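Local coordinates for lysozyme inhibitor LprI-like N-terminal domain-containing protein (PDB 6AR7) that is of unknown function but may inhibit lysozyme, as LprI-type relatives do, and folds as an all-helical chain, at residues G44-M49 / D115-P120; G58-A63 / E81-W86; R90-H95 / L183-R188; N165-K170 / A212-L217; A173-P176 / Q181-V184. All blocks are in the same frame, centred on the assembly; numbering follows the deposited sequence. Where two conformers were deposited one is given.

Overall arrangement
The chain is an all-helical protein, and the five contacts stitch neighbouring helices together. Contacts 1 and 2 share helix 42-70, with centres about 19 Å apart, and meet where Pro120 O packs on Trp86 CZ2. Contact 3 joins helix 73-101 to helix 180-197 and so ties the first four helices of the chain to the last three. Its centre is about 13 Å from that of contact 4, and the two are linked by a salt bridge from Arg213 to Glu93. Contact 5 overlaps contact 3 at Leu183 and Val184. Contacts 2 and 4 lie on opposite sides of the chain's centre, their own centres about 24 Å apart.

Contact 1 of 5, residues G44-M49 / D115-P120; sequences GQIQCM and DMRLQP
In one of its two modelled conformers, the guanidinium group of Arg117 receives Ile46 at its edge, with CG2 of Ile46 lying in the guanidinium plane 3.9 Å from NH2 of Arg117. The two side chains cross at about a right angle between near-parallel neighbours of an all-helical fold, helix 42-70 and helix 107-136, whose short segments have axes 10.4 Å apart and inclined by 18°. In this conformer NH2 of Arg117 is also tied to helix 42-70 by a salt bridge with Asp50, one turn beyond Ile46.

Met49, present as selenomethionine, also crosses the gap. Its CB points at helix 107-136, and the chain turns at the selenium, chi3 66°, to bring CE against the backbone of Asp115, 3.4 Å from the Asp115 N. The same methyl lies 3.6 Å from CB of Asp115. Further along, CD1 of Leu118 comes within 4.1 Å of the backbone O of Met49. The apolar contact of this pair is looser, CD2 of Leu118 lying 4.4 Å from CB of Met49; Leu118 packs also on Ala52 and Trp56. On the Cys48 side, away from helix 107-136, a disulfide to Cys33 fastens helix 42-70 to helix 25-34. The carboxylate of Asp115 is held within its own helix: NE2 of Gln119 donates to OD1 of Asp115 on its syn side over 2.6 Å, almost straight at 172°.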
# COMPACT_ATOMS: atom_id res chain seq x y z
N GLY A 44 19.06 0.80 14.69
CA GLY A 44 19.40 -0.44 14.00
C GLY A 44 18.17 -1.23 13.58
O GLY A 44 18.15 -1.82 12.49
N GLN A 45 17.14 -1.28 14.43
CA GLN A 45 15.92 -1.98 14.05
C GLN A 45 15.30 -1.30 12.83
O GLN A 45 14.89 -1.97 11.87
CB GLN A 45 14.93 -2.00 15.22
CG GLN A 45 15.45 -2.72 16.47
CD GLN A 45 15.39 -4.23 16.36
OE1 GLN A 45 14.31 -4.83 16.44
NE2 GLN A 45 16.56 -4.86 16.15
N ILE A 46 15.24 0.03 12.86
CA ILE A 46 14.64 0.80 11.77
C ILE A 46 15.46 0.63 10.50
O ILE A 46 14.91 0.56 9.39
CB ILE A 46 14.50 2.27 12.20
CG1 ILE A 46 13.42 2.38 13.29
CG2 ILE A 46 14.16 3.18 11.01
CD1 ILE A 46 13.28 3.76 13.90
N GLN A 47 16.78 0.55 10.65
CA GLN A 47 17.62 0.32 9.48
C GLN A 47 17.35 -1.05 8.86
O GLN A 47 17.34 -1.19 7.64
CB GLN A 47 19.10 0.46 9.83
CG GLN A 47 19.99 0.49 8.60
CD GLN A 47 21.48 0.50 8.95
OE1 GLN A 47 21.87 0.81 10.07
NE2 GLN A 47 22.31 0.17 7.97
N CYS A 48 17.16 -2.08 9.69
CA CYS A 48 16.79 -3.38 9.12
C CYS A 48 15.50 -3.25 8.30
O CYS A 48 15.40 -3.79 7.19
CB CYS A 48 16.61 -4.42 10.20
SG CYS A 48 18.10 -4.99 11.05
N MSE A 49 14.52 -2.51 8.83
CA MSE A 49 13.24 -2.39 8.15
C MSE A 49 13.40 -1.58 6.89
O MSE A 49 12.79 -1.91 5.87
CB MSE A 49 12.20 -1.76 9.08
CG MSE A 49 12.05 -2.56 10.35
SE MSE A 49 11.07 -1.58 11.79
CE MSE A 49 9.43 -1.60 10.77
N ASP A 115 7.38 0.93 9.97
CA ASP A 115 6.54 -0.14 9.45
C ASP A 115 5.49 0.39 8.47
O ASP A 115 5.17 -0.28 7.47
CB ASP A 115 5.87 -0.89 10.60
CG ASP A 115 5.28 -2.21 10.16
OD1 ASP A 115 5.99 -3.01 9.53
OD2 ASP A 115 4.08 -2.44 10.43
N MSE A 116 4.99 1.60 8.70
CA MSE A 116 4.10 2.29 7.75
C MSE A 116 4.70 2.41 6.36
O MSE A 116 4.01 2.33 5.36
CB MSE A 116 3.78 3.71 8.23
CG MSE A 116 2.77 3.85 9.35
SE MSE A 116 1.33 4.99 8.70
CE MSE A 116 0.63 3.65 7.49
N ARG A 117 6.01 2.67 6.31
CA ARG A 117 6.71 2.83 5.04
C ARG A 117 7.01 1.50 4.38
O ARG A 117 7.03 1.41 3.15
CB ARG A 117 8.03 3.59 5.24
CG ARG A 117 7.95 4.92 5.96
CD ARG A 117 9.27 5.71 5.85
NE ARG A 117 10.45 5.02 6.41
CZ ARG A 117 10.87 5.17 7.67
NH1 ARG A 117 10.21 5.97 8.51
NH2 ARG A 117 11.95 4.52 8.10
N LEU A 118 7.24 0.46 5.19
CA LEU A 118 7.62 -0.86 4.68
C LEU A 118 6.44 -1.61 4.06
O LEU A 118 6.52 -2.07 2.92
CB LEU A 118 8.23 -1.68 5.82
CG LEU A 118 8.38 -3.20 5.68
CD1 LEU A 118 9.31 -3.52 4.47
CD2 LEU A 118 8.94 -3.81 6.99
N GLN A 119 5.35 -1.76 4.81
CA GLN A 119 4.29 -2.69 4.40
C GLN A 119 3.65 -2.38 3.05
O GLN A 119 3.30 -3.34 2.34
CB GLN A 119 3.21 -2.76 5.49
CG GLN A 119 3.71 -3.26 6.86
CD GLN A 119 4.49 -4.58 6.76
OE1 GLN A 119 4.19 -5.43 5.92
NE2 GLN A 119 5.47 -4.75 7.64
N PRO A 120 3.41 -1.13 2.65
CA PRO A 120 2.78 -0.90 1.34
C PRO A 120 3.66 -1.30 0.18
O PRO A 120 3.14 -1.64 -0.89
CB PRO A 120 2.48 0.61 1.32
CG PRO A 120 2.53 1.04 2.73
CD PRO A 120 3.48 0.12 3.44

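Contact 2 of 5, residues G58-A63 / E81-W86; sequences GEVDAA and ESQRRW
Val60 approaches both Gln83 and Trp86 at a slant, presenting one methyl branch to the pair. The contact belongs to a helical hairpin, in which helix 42-70 and helix 73-101 follow each other in the chain and are brought together here by side chains alone, since the nearest CA atoms, those of Val60 and Gln83, are 9.8 Å apart. Val60 CG1 stands anti to the backbone N (chi1 167°) and is the branch that does the touching: it lies 3.7 Å from NE2 of Gln83 and 4.2 Å from CZ3 of Trp86. All three residues are buried. Helix 107-136 fills in beside them, with Ala125 and Leu128 packing on Val60.

From the other helix, Gln83 and Trp86 both project toward Val60, one turn apart. The chain of Gln83 is bent at chi2, 69°, which lays its amide across the gap with the nitrogen toward the valine methyl; the amide oxygen OE1 instead accepts a hydrogen bond from Arg124. That arginine also makes a cation-pi interaction with the indole of Trp86, whose ring further meets Phe193 edge-to-face, so one residue of helix 107-136 fixes both side chains that receive Val60.

Facing away from Val60, Glu81 bridges two arginines of its own helix. OE2 of Glu81 takes NE of Arg85 at 2.8 Å, while OE1 of Glu81 is met on its anti side by NH2 of Arg84 at 2.9 Å, lying close to the guanidinium plane.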
# COMPACT_ATOMS: atom_id res chain seq x y z
N GLY A 58 12.71 -3.24 -4.96
CA GLY A 58 13.28 -3.93 -6.09
C GLY A 58 12.37 -5.02 -6.63
O GLY A 58 12.31 -5.25 -7.84
N GLU A 59 11.63 -5.69 -5.74
CA GLU A 59 10.72 -6.72 -6.21
C GLU A 59 9.50 -6.11 -6.88
O GLU A 59 8.94 -6.71 -7.81
CB GLU A 59 10.31 -7.64 -5.06
CG GLU A 59 11.48 -8.47 -4.55
CD GLU A 59 12.14 -9.26 -5.68
OE1 GLU A 59 11.45 -10.13 -6.27
OE2 GLU A 59 13.33 -9.00 -5.99
N VAL A 60 9.08 -4.93 -6.44
CA VAL A 60 8.03 -4.20 -7.15
C VAL A 60 8.46 -3.96 -8.59
O VAL A 60 7.73 -4.27 -9.54
CB VAL A 60 7.72 -2.87 -6.44
CG1 VAL A 60 6.86 -1.97 -7.34
CG2 VAL A 60 7.02 -3.10 -5.09
N ASP A 61 9.66 -3.42 -8.77
CA ASP A 61 10.11 -3.07 -10.11
C ASP A 61 10.28 -4.30 -10.98
O ASP A 61 9.94 -4.26 -12.17
CB ASP A 61 11.39 -2.24 -10.02
CG ASP A 61 11.15 -0.88 -9.37
OD1 ASP A 61 10.01 -0.39 -9.47
OD2 ASP A 61 12.08 -0.30 -8.77
N ALA A 62 10.78 -5.40 -10.41
CA ALA A 62 11.00 -6.61 -11.19
C ALA A 62 9.69 -7.30 -11.53
O ALA A 62 9.54 -7.85 -12.63
CB ALA A 62 11.91 -7.57 -10.43
N ALA A 63 8.77 -7.37 -10.57
CA ALA A 63 7.48 -7.99 -10.86
C ALA A 63 6.71 -7.16 -11.87
O ALA A 63 6.10 -7.70 -12.79
CB ALA A 63 6.68 -8.18 -9.57
N GLU A 81 -1.27 1.64 -16.06
CA GLU A 81 -2.02 2.73 -15.47
C GLU A 81 -2.02 2.63 -13.95
O GLU A 81 -1.79 3.62 -13.25
CB GLU A 81 -3.45 2.73 -16.00
CG GLU A 81 -4.33 3.82 -15.40
CD GLU A 81 -3.86 5.23 -15.72
OE1 GLU A 81 -3.17 5.43 -16.73
OE2 GLU A 81 -4.17 6.13 -14.92
N SER A 82 -2.23 1.42 -13.42
CA SER A 82 -2.25 1.24 -11.97
C SER A 82 -0.92 1.64 -11.34
O SER A 82 -0.88 2.25 -10.27
CB SER A 82 -2.61 -0.20 -11.62
OG SER A 82 -1.47 -1.04 -11.63
N GLN A 83 0.19 1.32 -12.02
CA GLN A 83 1.50 1.64 -11.45
C GLN A 83 1.76 3.13 -11.47
O GLN A 83 2.32 3.69 -10.51
CB GLN A 83 2.61 0.89 -12.20
CG GLN A 83 4.02 1.06 -11.58
CD GLN A 83 4.18 0.39 -10.22
OE1 GLN A 83 3.27 -0.27 -9.70
NE2 GLN A 83 5.35 0.57 -9.63
N ARG A 84 1.37 3.81 -12.54
CA ARG A 84 1.48 5.26 -12.56
C ARG A 84 0.70 5.87 -11.39
O ARG A 84 1.17 6.79 -10.72
CB ARG A 84 0.97 5.80 -13.89
CG ARG A 84 1.99 5.83 -15.04
CD ARG A 84 1.45 6.54 -16.30
NE ARG A 84 0.25 5.92 -16.88
CZ ARG A 84 0.24 4.97 -17.81
NH1 ARG A 84 1.38 4.51 -18.30
NH2 ARG A 84 -0.91 4.47 -18.26
N ARG A 85 -0.50 5.33 -11.12
CA ARG A 85 -1.32 5.83 -10.03
C ARG A 85 -0.74 5.45 -8.68
O ARG A 85 -0.81 6.23 -7.72
CB ARG A 85 -2.75 5.31 -10.15
CG ARG A 85 -3.48 5.73 -11.43
CD ARG A 85 -3.72 7.23 -11.47
NE ARG A 85 -4.56 7.62 -12.60
CZ ARG A 85 -5.02 8.85 -12.81
NH1 ARG A 85 -4.72 9.82 -11.96
NH2 ARG A 85 -5.77 9.12 -13.87
N TRP A 86 -0.15 4.26 -8.59
CA TRP A 86 0.44 3.84 -7.33
C TRP A 86 1.60 4.76 -6.95
O TRP A 86 1.71 5.20 -5.79
CB TRP A 86 0.92 2.40 -7.43
CG TRP A 86 1.41 1.86 -6.14
CD1 TRP A 86 0.65 1.47 -5.08
CD2 TRP A 86 2.78 1.65 -5.76
NE1 TRP A 86 1.46 1.01 -4.07
CE2 TRP A 86 2.77 1.12 -4.45
CE3 TRP A 86 4.01 1.84 -6.40
CZ2 TRP A 86 3.93 0.79 -3.77
CZ3 TRP A 86 5.18 1.51 -5.72
CH2 TRP A 86 5.13 0.98 -4.42

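Contact 3 of 5, residues R90-H95 / L183-R188; sequences RKDEAH and LVAAQR
Helix 73-101 and helix 180-197 meet here in a close antiparallel packing of small residues against acidic ones, partly buried, where the first four helices of the chain join the last three. The axes of the short segments come within 8.3 Å at an angle of 151°, and the alanine at the crossing allows the backbones to approach: CA of Glu93 and CA of Ala186 are 5.0 Å apart.

Ala186 is the hub. Its CB meets OE1 of Glu93 at 3.4 Å and lies 4.0 Å from the Glu93 CA, while the backbone O of Asp92 is 4.1 Å from the same methyl. The Glu93 chain leaves with CG anti to the backbone N (chi1 -175°) and then bends at chi2, a course that carries the carboxylate alongside the alanine. Next to it, OD2 of Asp92 touches CB of Ala185 at 4.0 Å, toward the more accessible side of the interface. Leu96, one turn past Asp92, adds an apolar surface against Leu183 and Ala186.

The carboxylate of Glu93 finds its partners beyond the two segments. OE1 of Glu93 accepts a hydrogen bond from NE1 of Trp89 and OE2 forms a salt bridge with Arg213 of helix 203-223; Arg213 NE is in turn hydrogen-bonded by OE1 of Gln187. With a cation and an indole N-H compensating it, the buried carboxylate of Glu93 is probably ionised. Asp92 feels opposing influences that may partly cancel, the like-charged Glu189 close by and NH2 of Arg188 6.1 Å from OD2 of Asp92.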
# COMPACT_ATOMS: atom_id res chain seq x y z
N ARG A 90 1.99 7.06 -3.63
CA ARG A 90 3.10 6.89 -2.69
C ARG A 90 3.84 8.21 -2.48
O ARG A 90 4.23 8.52 -1.35
CB ARG A 90 4.08 5.81 -3.18
CG ARG A 90 3.49 4.38 -3.30
CD ARG A 90 2.72 3.98 -2.07
NE ARG A 90 3.55 4.01 -0.86
CZ ARG A 90 3.06 4.04 0.37
NH1 ARG A 90 1.74 4.06 0.55
NH2 ARG A 90 3.88 4.07 1.42
N LYS A 91 4.02 9.01 -3.53
CA LYS A 91 4.72 10.28 -3.39
C LYS A 91 4.02 11.21 -2.40
O LYS A 91 4.67 11.82 -1.54
CB LYS A 91 4.89 10.97 -4.75
N ASP A 92 2.69 11.34 -2.50
CA ASP A 92 2.00 12.23 -1.57
C ASP A 92 1.72 11.58 -0.22
O ASP A 92 1.69 12.26 0.80
CB ASP A 92 0.71 12.76 -2.19
CG ASP A 92 0.94 13.97 -3.08
OD1 ASP A 92 2.03 14.57 -2.99
OD2 ASP A 92 0.03 14.35 -3.84
N GLU A 93 1.55 10.26 -0.19
CA GLU A 93 1.35 9.60 1.09
C GLU A 93 2.56 9.81 2.02
O GLU A 93 2.39 9.90 3.24
CB GLU A 93 1.09 8.12 0.86
CG GLU A 93 0.75 7.33 2.10
CD GLU A 93 -0.67 7.54 2.55
OE1 GLU A 93 -1.47 8.15 1.80
OE2 GLU A 93 -0.99 7.09 3.68
N ALA A 94 3.77 9.89 1.46
CA ALA A 94 4.93 10.18 2.30
C ALA A 94 4.78 11.52 3.02
O ALA A 94 5.20 11.66 4.17
CB ALA A 94 6.21 10.16 1.47
N HIS A 95 4.17 12.51 2.36
CA HIS A 95 3.93 13.79 3.02
C HIS A 95 2.92 13.62 4.15
O HIS A 95 3.03 14.29 5.19
CB HIS A 95 3.39 14.83 2.03
CG HIS A 95 4.27 15.06 0.85
ND1 HIS A 95 5.64 15.00 0.91
CD2 HIS A 95 3.97 15.36 -0.44
CE1 HIS A 95 6.15 15.25 -0.28
NE2 HIS A 95 5.15 15.48 -1.12
N LEU A 183 -3.61 15.29 3.73
CA LEU A 183 -4.53 14.16 3.78
C LEU A 183 -5.46 14.15 2.58
O LEU A 183 -5.66 13.11 1.95
CB LEU A 183 -5.34 14.19 5.08
CG LEU A 183 -6.50 13.20 5.22
CD1 LEU A 183 -6.07 11.75 5.10
CD2 LEU A 183 -7.25 13.44 6.54
N VAL A 184 -6.03 15.31 2.24
CA VAL A 184 -6.91 15.41 1.07
C VAL A 184 -6.18 14.95 -0.18
O VAL A 184 -6.68 14.13 -0.95
CB VAL A 184 -7.43 16.86 0.91
CG1 VAL A 184 -8.25 16.98 -0.36
CG2 VAL A 184 -8.24 17.29 2.12
N ALA A 185 -4.96 15.44 -0.38
CA ALA A 185 -4.21 15.11 -1.58
C ALA A 185 -3.82 13.63 -1.61
O ALA A 185 -3.97 12.95 -2.64
CB ALA A 185 -2.97 16.00 -1.68
N ALA A 186 -3.32 13.09 -0.49
CA ALA A 186 -2.93 11.68 -0.47
C ALA A 186 -4.12 10.77 -0.71
O ALA A 186 -4.03 9.80 -1.47
CB ALA A 186 -2.27 11.33 0.86
N GLN A 187 -5.26 11.08 -0.08
CA GLN A 187 -6.43 10.22 -0.20
C GLN A 187 -6.99 10.25 -1.62
O GLN A 187 -7.45 9.23 -2.14
CB GLN A 187 -7.51 10.66 0.78
CG GLN A 187 -8.72 9.76 0.77
CD GLN A 187 -8.39 8.36 1.24
OE1 GLN A 187 -7.35 8.12 1.85
NE2 GLN A 187 -9.28 7.43 0.97
N ARG A 188 -6.99 11.43 -2.25
CA ARG A 188 -7.46 11.52 -3.62
C ARG A 188 -6.61 10.65 -4.55
O ARG A 188 -7.14 9.96 -5.42
CB ARG A 188 -7.45 12.98 -4.07
CG ARG A 188 -7.79 13.20 -5.52
CD ARG A 188 -7.88 14.70 -5.84
NE ARG A 188 -6.63 15.41 -5.55
CZ ARG A 188 -6.53 16.47 -4.75
NH1 ARG A 188 -7.61 16.95 -4.15
NH2 ARG A 188 -5.35 17.04 -4.54

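Contact 4 of 5, residues N165-K170 / A212-L217; sequences NRYYEK and ARVATL
Apolar packing carries the contact, and Leu217 lies at its centre. Its CB meets CB of Tyr167 at 4.0 Å, while its CD1 reaches CB of Tyr168 at 3.9 Å, coming in at the edge of that tyrosine ring and near the ring plane. One turn back, CG1 of Val214 approaches CD2 of Tyr167 obliquely at 4.1 Å. The two tyrosines diverge by their first torsions: Tyr167 sets CG beside the backbone N (chi1 -76°), which brings CD2 of its ring to Val214, whereas Tyr168 sets CG anti to it (chi1 175°), sending its ring to helix 180-197 and Leu183, Val184 and Gln187. Leu217 packs against the CB atoms of both tyrosines, whose rings lead to different neighbours.

Two guanidinium groups add face contacts, each within its own helix and offset toward the rim. CD2 of Leu217 lies over one face of the Arg213 guanidinium, 3.7 Å above its plane. On the other helix, CE2 of Tyr167 lies over one face of the Arg166 guanidinium.

The segments run nearly parallel, their axes 8.8 Å apart and inclined by 23°. Helix 155-174 and helix 203-223 are the first and third of three successive helices, with helix 180-197 between them in sequence and touching both, as in a three-helix bundle.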
# COMPACT_ATOMS: atom_id res chain seq x y z
N ASN A 165 -14.31 6.09 5.09
CA ASN A 165 -14.71 7.48 5.18
C ASN A 165 -14.92 7.90 6.63
O ASN A 165 -14.66 9.06 6.98
CB ASN A 165 -15.95 7.72 4.32
CG ASN A 165 -15.63 7.60 2.83
OD1 ASN A 165 -14.60 8.11 2.38
ND2 ASN A 165 -16.50 6.92 2.08
N ARG A 166 -15.35 6.97 7.48
CA ARG A 166 -15.46 7.23 8.91
C ARG A 166 -14.10 7.57 9.52
O ARG A 166 -13.96 8.58 10.23
CB ARG A 166 -16.06 6.01 9.59
CG ARG A 166 -16.25 6.15 11.06
CD ARG A 166 -17.26 5.14 11.53
NE ARG A 166 -16.73 3.79 11.65
CZ ARG A 166 -16.09 3.34 12.73
NH1 ARG A 166 -15.90 4.14 13.77
NH2 ARG A 166 -15.65 2.09 12.77
N TYR A 167 -13.10 6.73 9.29
CA TYR A 167 -11.79 7.05 9.84
C TYR A 167 -11.15 8.23 9.11
O TYR A 167 -10.41 8.99 9.74
CB TYR A 167 -10.89 5.81 9.81
CG TYR A 167 -11.28 4.86 10.91
CD1 TYR A 167 -11.00 5.16 12.24
CD2 TYR A 167 -11.95 3.66 10.64
CE1 TYR A 167 -11.36 4.31 13.27
CE2 TYR A 167 -12.31 2.80 11.66
CZ TYR A 167 -12.02 3.13 12.98
OH TYR A 167 -12.37 2.28 14.00
N TYR A 168 -11.43 8.41 7.82
CA TYR A 168 -10.92 9.59 7.12
C TYR A 168 -11.41 10.87 7.80
O TYR A 168 -10.63 11.80 8.04
CB TYR A 168 -11.35 9.58 5.65
CG TYR A 168 -10.97 10.83 4.89
CD1 TYR A 168 -9.74 10.94 4.27
CD2 TYR A 168 -11.84 11.93 4.83
CE1 TYR A 168 -9.38 12.09 3.58
CE2 TYR A 168 -11.49 13.08 4.14
CZ TYR A 168 -10.26 13.15 3.52
OH TYR A 168 -9.88 14.29 2.84
N GLU A 169 -12.69 10.92 8.12
CA GLU A 169 -13.24 12.13 8.74
C GLU A 169 -12.72 12.31 10.17
O GLU A 169 -12.41 13.43 10.57
CB GLU A 169 -14.76 12.08 8.71
CG GLU A 169 -15.30 12.27 7.29
CD GLU A 169 -14.92 13.62 6.70
OE1 GLU A 169 -14.75 14.59 7.48
OE2 GLU A 169 -14.74 13.70 5.47
N LYS A 170 -12.63 11.23 10.94
CA LYS A 170 -12.05 11.31 12.27
C LYS A 170 -10.60 11.81 12.21
O LYS A 170 -10.20 12.65 13.03
CB LYS A 170 -12.14 9.95 12.96
CG LYS A 170 -11.61 9.91 14.39
CD LYS A 170 -11.81 8.54 15.03
CE LYS A 170 -10.79 8.26 16.13
NZ LYS A 170 -10.51 6.79 16.31
N ALA A 212 -7.24 -2.28 3.67
CA ALA A 212 -5.89 -1.85 3.99
C ALA A 212 -5.82 -0.34 4.21
O ALA A 212 -5.17 0.13 5.14
CB ALA A 212 -4.91 -2.26 2.89
N ARG A 213 -6.52 0.43 3.37
CA ARG A 213 -6.56 1.87 3.58
C ARG A 213 -7.31 2.22 4.86
O ARG A 213 -6.91 3.15 5.58
CB ARG A 213 -7.18 2.56 2.36
CG ARG A 213 -7.09 4.10 2.40
CD ARG A 213 -5.66 4.58 2.55
NE ARG A 213 -5.55 6.04 2.39
CZ ARG A 213 -4.44 6.74 2.63
NH1 ARG A 213 -3.35 6.12 3.03
NH2 ARG A 213 -4.42 8.06 2.46
N VAL A 214 -8.37 1.48 5.19
CA VAL A 214 -9.07 1.69 6.47
C VAL A 214 -8.08 1.61 7.64
O VAL A 214 -8.06 2.46 8.54
CB VAL A 214 -10.21 0.68 6.66
CG1 VAL A 214 -10.75 0.76 8.07
CG2 VAL A 214 -11.38 0.91 5.67
N ALA A 215 -7.25 0.56 7.64
CA ALA A 215 -6.32 0.33 8.74
C ALA A 215 -5.29 1.45 8.85
O ALA A 215 -4.94 1.89 9.95
CB ALA A 215 -5.64 -1.03 8.57
N THR A 216 -4.78 1.93 7.71
CA THR A 216 -3.86 3.06 7.74
C THR A 216 -4.51 4.30 8.35
O THR A 216 -3.96 4.92 9.26
CB THR A 216 -3.35 3.36 6.33
OG1 THR A 216 -2.64 2.23 5.79
CG2 THR A 216 -2.43 4.57 6.35
N LEU A 217 -5.70 4.67 7.86
CA LEU A 217 -6.36 5.87 8.35
C LEU A 217 -6.72 5.73 9.82
O LEU A 217 -6.67 6.71 10.58
CB LEU A 217 -7.62 6.15 7.52
CG LEU A 217 -7.43 6.46 6.03
CD1 LEU A 217 -8.76 6.71 5.39
CD2 LEU A 217 -6.48 7.63 5.79

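Contact 5 of 5, residues A173-P176 / Q181-V184; sequences ARMP and QTLV
Thr182 OG1 is hydrogen-bonded to the backbone O of Ser179, just before the segment 181-184. OG1 of Thr182 is also approached by the terminal methyl of Met175, whose CE lies 4.4 Å from it. The methyl contact is loose. Met175 is a selenomethionine, and its closer contact is made by the selenium, which sits 4.0 Å from CD2 of Leu183 and equally close to CB of Leu183, the two side chains crossing obliquely. Bending at chi3, 88°, turns CE from the leucine toward the threonine, so one side chain spans both residues.

The setting is the short loop joining two consecutive helices: helix 155-174 ends, Met175 is the first residue to leave helical backbone angles (phi -85°, psi 153°), and the chain returns as helix 180-197 within a few residues. In this turn Pro176 O is hydrogen-bonded to OG of Ser179. Helix 73-101 packs on the contact from a third direction, Leu96 and Val100 against Met175 and Ala99 against Thr182, while Val224 near the C-terminal end touches Met175 and Pro176. The side chain of Leu183 also meets Leu171 and Arg172 of helix 155-174.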
# COMPACT_ATOMS: atom_id res chain seq x y z
N ALA A 173 -10.39 15.61 11.22
CA ALA A 173 -10.75 16.50 12.32
C ALA A 173 -9.66 16.58 13.38
O ALA A 173 -9.54 17.61 14.05
CB ALA A 173 -12.08 16.08 12.94
N ARG A 174 -8.89 15.52 13.58
CA ARG A 174 -7.88 15.51 14.63
C ARG A 174 -6.54 16.09 14.19
O ARG A 174 -5.66 16.29 15.03
CB ARG A 174 -7.67 14.09 15.17
CG ARG A 174 -8.74 13.65 16.16
CD ARG A 174 -8.57 12.20 16.54
NE ARG A 174 -9.68 11.72 17.36
CZ ARG A 174 -9.56 10.78 18.30
NH1 ARG A 174 -8.38 10.22 18.53
NH2 ARG A 174 -10.62 10.40 19.00
N MSE A 175 -6.37 16.37 12.90
CA MSE A 175 -5.11 16.90 12.41
C MSE A 175 -4.99 18.41 12.54
O MSE A 175 -5.99 19.11 12.50
CB MSE A 175 -4.93 16.53 10.95
CG MSE A 175 -4.67 15.09 10.75
SE MSE A 175 -4.39 14.87 8.88
CE MSE A 175 -2.47 15.21 8.81
N PRO A 176 -3.75 18.90 12.65
CA PRO A 176 -3.51 20.34 12.56
C PRO A 176 -3.96 20.88 11.20
O PRO A 176 -3.78 20.23 10.16
CB PRO A 176 -2.00 20.49 12.75
CG PRO A 176 -1.54 19.19 13.33
CD PRO A 176 -2.49 18.15 12.80
N GLN A 181 -4.51 19.53 4.05
CA GLN A 181 -4.46 19.42 2.59
C GLN A 181 -3.62 18.22 2.16
O GLN A 181 -3.85 17.66 1.09
CB GLN A 181 -3.92 20.72 1.99
CG GLN A 181 -4.99 21.78 1.72
CD GLN A 181 -6.20 21.27 0.92
OE1 GLN A 181 -6.05 20.77 -0.20
NE2 GLN A 181 -7.39 21.40 1.51
N THR A 182 -2.65 17.81 2.98
CA THR A 182 -1.86 16.63 2.63
C THR A 182 -2.68 15.35 2.77
O THR A 182 -2.48 14.41 2.01
CB THR A 182 -0.58 16.56 3.47
OG1 THR A 182 -0.88 16.07 4.78
CG2 THR A 182 0.04 17.96 3.58
N LEU A 183 -3.61 15.29 3.73
CA LEU A 183 -4.53 14.16 3.78
C LEU A 183 -5.46 14.15 2.58
O LEU A 183 -5.66 13.11 1.95
CB LEU A 183 -5.34 14.19 5.08
CG LEU A 183 -6.50 13.20 5.22
CD1 LEU A 183 -6.07 11.75 5.10
CD2 LEU A 183 -7.25 13.44 6.54
N VAL A 184 -6.03 15.31 2.24
CA VAL A 184 -6.91 15.41 1.07
C VAL A 184 -6.18 14.95 -0.18
O VAL A 184 -6.68 14.13 -0.95
CB VAL A 184 -7.43 16.86 0.91
CG1 VAL A 184 -8.25 16.98 -0.36
CG2 VAL A 184 -8.24 17.29 2.12